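Local coordinates for protein teicoplanin pseudoaglycone deacetylases Orf2 (Actinoplanes teichomyceticus, PDB 3DFF) that is a zinc-dependent deacetylase that probably removes the acetyl group from the sugar of the teicoplanin pseudoaglycone during antibiotic biosynthesis, at residues 11-16 and 39-44; 150-155 and 180-185. All blocks are in the same frame, centred on the assembly; numbering follows the deposited sequence.

Contact 1 of 2, residues 11-16 and 39-44; sequences LAISPH and LVYTVF. With ZN (zinc ion), chain B.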
loop_
_atom_site.group_PDB
_atom_site.type_symbol
_atom_site.label_atom_id
_atom_site.label_comp_id
_atom_site.label_asym_id
_atom_site.label_seq_id
_atom_site.Cartn_x
_atom_site.Cartn_y
_atom_site.Cartn_z
ATOM N N LEU A 11 6.184 -10.606 -6.277
ATOM C CA LEU A 11 6.468 -9.171 -6.145
ATOM C C LEU A 11 5.230 -8.477 -5.594
ATOM O O LEU A 11 4.200 -8.443 -6.273
ATOM C CB LEU A 11 6.825 -8.558 -7.503
ATOM C CG LEU A 11 7.060 -7.037 -7.586
ATOM C CD1 LEU A 11 8.248 -6.597 -6.703
ATOM C CD2 LEU A 11 7.236 -6.606 -9.037
ATOM N N ALA A 12 5.348 -7.948 -4.377
ATOM C CA ALA A 12 4.282 -7.148 -3.789
ATOM C C ALA A 12 4.618 -5.688 -4.062
ATOM O O ALA A 12 5.771 -5.276 -3.926
ATOM C CB ALA A 12 4.146 -7.419 -2.322
ATOM N N ILE A 13 3.618 -4.914 -4.466
ATOM C CA ILE A 13 3.849 -3.492 -4.735
ATOM C C ILE A 13 2.994 -2.653 -3.797
ATOM O O ILE A 13 1.779 -2.576 -3.955
ATOM C CB ILE A 13 3.577 -3.169 -6.197
ATOM C CG1 ILE A 13 4.426 -4.086 -7.110
ATOM C CG2 ILE A 13 3.845 -1.692 -6.507
ATOM C CD1 ILE A 13 4.236 -3.834 -8.545
ATOM N N SER A 14 3.653 -2.061 -2.807
ATOM C CA SER A 14 2.967 -1.299 -1.774
ATOM C C SER A 14 2.974 0.194 -2.115
ATOM O O SER A 14 4.017 0.726 -2.478
ATOM C CB SER A 14 3.675 -1.522 -0.447
ATOM O OG SER A 14 2.935 -0.949 0.622
ATOM N N PRO A 15 1.829 0.888 -1.981
ATOM C CA PRO A 15 1.863 2.347 -2.192
ATOM C C PRO A 15 2.765 3.020 -1.172
ATOM O O PRO A 15 3.674 3.768 -1.564
ATOM C CB PRO A 15 0.392 2.796 -2.015
ATOM C CG PRO A 15 -0.398 1.569 -1.972
ATOM C CD PRO A 15 0.485 0.399 -1.628
ATOM N N HIS A 16 2.524 2.765 0.118
ATOM C CA HIS A 16 3.245 3.436 1.196
ATOM C C HIS A 16 3.957 2.436 2.071
ATOM O O HIS A 16 3.733 1.229 1.970
ATOM C CB HIS A 16 2.288 4.217 2.098
ATOM C CG HIS A 16 1.509 5.257 1.377
ATOM N ND1 HIS A 16 0.129 5.250 1.328
ATOM C CD2 HIS A 16 1.908 6.359 0.699
ATOM C CE1 HIS A 16 -0.283 6.304 0.647
ATOM N NE2 HIS A 16 0.777 6.980 0.237
ATOM N N LEU A 39 9.620 -10.267 -2.694
ATOM C CA LEU A 39 10.127 -8.891 -2.687
ATOM C C LEU A 39 8.971 -7.922 -2.559
ATOM O O LEU A 39 8.030 -7.980 -3.345
ATOM C CB LEU A 39 10.897 -8.590 -3.972
ATOM C CG LEU A 39 11.527 -7.186 -4.120
ATOM C CD1 LEU A 39 12.540 -6.901 -3.029
ATOM C CD2 LEU A 39 12.144 -7.057 -5.506
ATOM N N VAL A 40 9.077 -7.018 -1.587
ATOM C CA VAL A 40 8.043 -6.002 -1.362
ATOM C C VAL A 40 8.630 -4.656 -1.754
ATOM O O VAL A 40 9.508 -4.133 -1.060
ATOM C CB VAL A 40 7.582 -6.007 0.088
ATOM C CG1 VAL A 40 6.527 -4.914 0.338
ATOM C CG2 VAL A 40 7.011 -7.411 0.455
ATOM N N TYR A 41 8.160 -4.150 -2.885
ATOM C CA TYR A 41 8.600 -2.863 -3.433
ATOM C C TYR A 41 7.599 -1.809 -3.024
ATOM O O TYR A 41 6.412 -1.953 -3.315
ATOM C CB TYR A 41 8.664 -2.964 -4.959
ATOM C CG TYR A 41 8.748 -1.642 -5.711
ATOM C CD1 TYR A 41 9.832 -0.775 -5.521
ATOM C CD2 TYR A 41 7.750 -1.268 -6.607
ATOM C CE1 TYR A 41 9.913 0.433 -6.208
ATOM C CE2 TYR A 41 7.811 -0.051 -7.309
ATOM C CZ TYR A 41 8.906 0.798 -7.100
ATOM O OH TYR A 41 8.987 1.993 -7.780
ATOM N N THR A 42 8.071 -0.749 -2.366
ATOM C CA THR A 42 7.188 0.360 -2.013
ATOM C C THR A 42 7.442 1.524 -2.966
ATOM O O THR A 42 8.562 2.008 -3.079
ATOM C CB THR A 42 7.401 0.797 -0.566
ATOM O OG1 THR A 42 7.141 -0.314 0.313
ATOM C CG2 THR A 42 6.453 1.971 -0.208
ATOM N N VAL A 43 6.382 1.948 -3.644
ATOM C CA VAL A 43 6.405 3.025 -4.640
ATOM C C VAL A 43 6.735 4.385 -4.017
ATOM O O VAL A 43 7.686 5.048 -4.429
ATOM C CB VAL A 43 5.058 3.096 -5.391
ATOM C CG1 VAL A 43 5.038 4.224 -6.442
ATOM C CG2 VAL A 43 4.767 1.749 -6.048
ATOM N N PHE A 44 5.941 4.803 -3.030
ATOM C CA PHE A 44 6.056 6.161 -2.486
ATOM C C PHE A 44 6.966 6.206 -1.268
ATOM O O PHE A 44 6.587 6.651 -0.185
ATOM C CB PHE A 44 4.654 6.767 -2.264
ATOM C CG PHE A 44 3.921 6.992 -3.547
ATOM C CD1 PHE A 44 4.219 8.100 -4.347
ATOM C CD2 PHE A 44 2.985 6.062 -4.007
ATOM C CE1 PHE A 44 3.570 8.313 -5.587
ATOM C CE2 PHE A 44 2.329 6.262 -5.250
ATOM C CZ PHE A 44 2.641 7.393 -6.049
HETATM ZN ZN ZN B . -1.128 3.805 2.172
HETATM O O HOH W 1 5.861 -1.380 2.492
HETATM O O HOH W 2 -0.194 3.930 4.060
HETATM O O HOH W 3 -2.559 5.040 2.835
#
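Leu11 to Ser14 pair in parallel with Leu39 to Thr42, the strand axes 4.6 Å apart and twisted by 23°, in a regular ladder as far as Val43 N, after which Pro15 O takes Phe44 N, 2.9 Å away, out of alternation. The same oxygen lies in the plane of the Phe44 ring at its edge. On one face, Ile13 CG2 reaches Val43 CG2 at 3.6 Å and approaches the Tyr41 ring obliquely at CD2, while Leu11 CD1 lies beside Tyr41 CB; branched and aromatic groups suit this face, which helices 126-147 and 162-178 cover. The other face is closely covered by helix 19-33 and carries small residues, Ala12 CB beside Val40 CG2 and Ser14 beside Thr42. Ser14 OG, anti to its backbone N (chi1 -172°), reaches forward to donate to His16 O at 2.7 Å and also accepts from Ala20 N. Thr42 CG2 packs against His16 C at 3.4 Å. His16 ND1 binds the zinc at 2.1 Å, alongside Asp19, His164 and two waters, while NE2 bonds to Asp163. With both ring nitrogens engaged, the imidazole is fixed in rotation, and the Asp163 carboxylate would be expected to strengthen ND1 as a zinc ligand.

Contact 2 of 2, residues 150-155 and 180-185; sequences TLVVTC and VPVRLW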
loop_
_atom_site.group_PDB
_atom_site.type_symbol
_atom_site.label_atom_id
_atom_site.label_comp_id
_atom_site.label_asym_id
_atom_site.label_seq_id
_atom_site.Cartn_x
_atom_site.Cartn_y
_atom_site.Cartn_z
ATOM N N THR A 150 6.615 -14.293 -10.871
ATOM C CA THR A 150 5.564 -15.149 -11.402
ATOM C C THR A 150 4.186 -14.643 -11.007
ATOM O O THR A 150 3.187 -14.990 -11.646
ATOM C CB THR A 150 5.711 -16.607 -10.932
ATOM O OG1 THR A 150 5.878 -16.635 -9.515
ATOM C CG2 THR A 150 6.910 -17.267 -11.602
ATOM N N LEU A 151 4.153 -13.796 -9.971
ATOM C CA LEU A 151 2.912 -13.211 -9.458
ATOM C C LEU A 151 3.208 -11.823 -8.912
ATOM O O LEU A 151 4.195 -11.640 -8.201
ATOM C CB LEU A 151 2.323 -14.049 -8.322
ATOM C CG LEU A 151 0.998 -13.554 -7.695
ATOM C CD1 LEU A 151 -0.089 -13.454 -8.733
ATOM C CD2 LEU A 151 0.530 -14.417 -6.535
ATOM N N VAL A 152 2.350 -10.867 -9.243
ATOM C CA VAL A 152 2.420 -9.538 -8.623
ATOM C C VAL A 152 1.138 -9.306 -7.819
ATOM O O VAL A 152 0.036 -9.588 -8.310
ATOM C CB VAL A 152 2.552 -8.425 -9.680
ATOM C CG1 VAL A 152 2.485 -7.030 -9.032
ATOM C CG2 VAL A 152 3.854 -8.560 -10.458
ATOM N N VAL A 153 1.284 -8.783 -6.602
ATOM C CA VAL A 153 0.117 -8.375 -5.803
ATOM C C VAL A 153 0.276 -6.913 -5.410
ATOM O O VAL A 153 1.345 -6.505 -4.977
ATOM C CB VAL A 153 -0.090 -9.226 -4.539
ATOM C CG1 VAL A 153 -1.469 -8.956 -3.930
ATOM C CG2 VAL A 153 0.023 -10.746 -4.870
ATOM N N THR A 154 -0.801 -6.156 -5.552
ATOM C CA THR A 154 -0.775 -4.738 -5.179
ATOM C C THR A 154 -2.123 -4.373 -4.567
ATOM O O THR A 154 -2.937 -5.261 -4.307
ATOM C CB THR A 154 -0.437 -3.832 -6.373
ATOM O OG1 THR A 154 -0.151 -2.521 -5.859
ATOM C CG2 THR A 154 -1.579 -3.764 -7.379
ATOM N N CYS A 155 -2.361 -3.085 -4.323
ATOM C CA CYS A 155 -3.550 -2.697 -3.567
ATOM C C CYS A 155 -4.769 -2.506 -4.456
ATOM O O CYS A 155 -4.659 -2.078 -5.612
ATOM C CB CYS A 155 -3.285 -1.410 -2.799
ATOM S SG CYS A 155 -2.806 -0.008 -3.870
ATOM N N VAL A 180 2.204 -10.498 -16.905
ATOM C CA VAL A 180 2.431 -11.111 -15.596
ATOM C C VAL A 180 1.105 -11.131 -14.816
ATOM O O VAL A 180 0.387 -10.115 -14.802
ATOM C CB VAL A 180 3.509 -10.315 -14.782
ATOM C CG1 VAL A 180 3.682 -10.877 -13.397
ATOM C CG2 VAL A 180 4.865 -10.302 -15.505
ATOM N N PRO A 181 0.764 -12.277 -14.175
ATOM C CA PRO A 181 -0.486 -12.348 -13.402
ATOM C C PRO A 181 -0.441 -11.356 -12.267
ATOM O O PRO A 181 0.606 -11.203 -11.641
ATOM C CB PRO A 181 -0.448 -13.736 -12.767
ATOM C CG PRO A 181 0.570 -14.496 -13.512
ATOM C CD PRO A 181 1.514 -13.548 -14.144
ATOM N N VAL A 182 -1.584 -10.753 -11.975
ATOM C CA VAL A 182 -1.667 -9.760 -10.907
ATOM C C VAL A 182 -2.932 -9.963 -10.068
ATOM O O VAL A 182 -3.964 -10.371 -10.589
ATOM C CB VAL A 182 -1.584 -8.327 -11.483
ATOM C CG1 VAL A 182 -2.783 -7.991 -12.357
ATOM C CG2 VAL A 182 -1.379 -7.292 -10.368
ATOM N N ARG A 183 -2.814 -9.692 -8.768
ATOM C CA ARG A 183 -3.949 -9.751 -7.849
ATOM C C ARG A 183 -3.939 -8.454 -7.060
ATOM O O ARG A 183 -2.893 -7.803 -6.964
ATOM C CB ARG A 183 -3.844 -10.929 -6.882
ATOM C CG ARG A 183 -3.794 -12.311 -7.532
ATOM C CD ARG A 183 -3.709 -13.402 -6.481
ATOM N NE ARG A 183 -4.932 -13.529 -5.689
ATOM C CZ ARG A 183 -6.012 -14.212 -6.073
ATOM N NH1 ARG A 183 -6.036 -14.830 -7.251
ATOM N NH2 ARG A 183 -7.082 -14.258 -5.290
ATOM N N LEU A 184 -5.103 -8.072 -6.536
ATOM C CA LEU A 184 -5.183 -6.911 -5.646
ATOM C C LEU A 184 -5.573 -7.376 -4.260
ATOM O O LEU A 184 -6.453 -8.224 -4.127
ATOM C CB LEU A 184 -6.228 -5.926 -6.143
ATOM C CG LEU A 184 -6.137 -5.514 -7.614
ATOM C CD1 LEU A 184 -7.185 -4.469 -7.941
ATOM C CD2 LEU A 184 -4.739 -5.010 -7.970
ATOM N N TRP A 185 -4.970 -6.794 -3.233
ATOM C CA TRP A 185 -5.391 -7.107 -1.870
ATOM C C TRP A 185 -6.421 -6.105 -1.404
ATOM O O TRP A 185 -6.531 -4.994 -1.935
ATOM C CB TRP A 185 -4.206 -7.150 -0.895
ATOM C CG TRP A 185 -3.447 -5.859 -0.757
ATOM C CD1 TRP A 185 -3.936 -4.642 -0.332
ATOM C CD2 TRP A 185 -2.058 -5.655 -1.031
ATOM N NE1 TRP A 185 -2.924 -3.691 -0.339
ATOM C CE2 TRP A 185 -1.768 -4.291 -0.774
ATOM C CE3 TRP A 185 -1.033 -6.486 -1.491
ATOM C CZ2 TRP A 185 -0.469 -3.757 -0.933
ATOM C CZ3 TRP A 185 0.258 -5.938 -1.673
ATOM C CH2 TRP A 185 0.513 -4.600 -1.378
#
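Trp185 folds its indole back over the end of strand 151-155. Its CG sits between the backbone N and the carbonyl carbon (chi1 61°), a crowded position that swings the ring across the neighbouring strand instead of straight out from the sheet. Cys155 CA points into one face, 3.7 Å from the centroid of the five-membered ring and 22° off its normal, a CH-pi contact; Thr154 O lies over the same face near the rim while also accepting the backbone N-H of Trp185 at 2.8 Å. Val153 CG1 meets Trp185 CE3 obliquely at 3.5 Å. A broad flat ring thus spans three residues of the partner strand. On the other face of the sheet, Thr154 and Leu184 point the same way side by side. Leu184 CD2 is pressed to 3.4 Å from Thr154 CG2, tighter than normal van der Waals contact. Thr154 CG2 turns to Leu184 because OG1, anti to the backbone N, is held by Ile13 O. Farther back, the side chains of Val152 and Val180 cross at about a right angle, CG2 to CG1 3.7 Å, and beta-branched valines suit such extended backbone. At the more open end, Leu151 CD1 touches Pro181 and, at 4.1 Å, Arg183 CG, whose methylene lies against the leucine while the guanidinium bonds to Thr264. The two strands, twisted by 31°, belong to a right-handed beta-alpha-beta crossover through helix 162-178. That helix covers Val152, Thr154 and Val182, helix 19-33 packs on Val153 and Trp185, and strand 263-269 continues the sheet beyond 182-185.

In the fold
Contacts 1 and 2 lie in one mixed sheet, their centres about 11 Å apart, and strands 9-14 and 151-155 are neighbours that join them. Ile13 N gives to Val153 O, and Pro15 CG packs on Cys155 SG. Each contact closes a beta-alpha-beta unit, consistent with the Rossmann-like core of the PIG-L family. Contact 1 is almost wholly buried, and one of its loop ends supplies a zinc ligand, so its chemistry turns polar there. Contact 2 grades from an exposed end at Thr150 and Pro181 to a buried aromatic end. Its Cys155 lies close to the zinc ligand His164, and the Trp185 side chain lies about 5 Å from that of Asp19, close to the metal site.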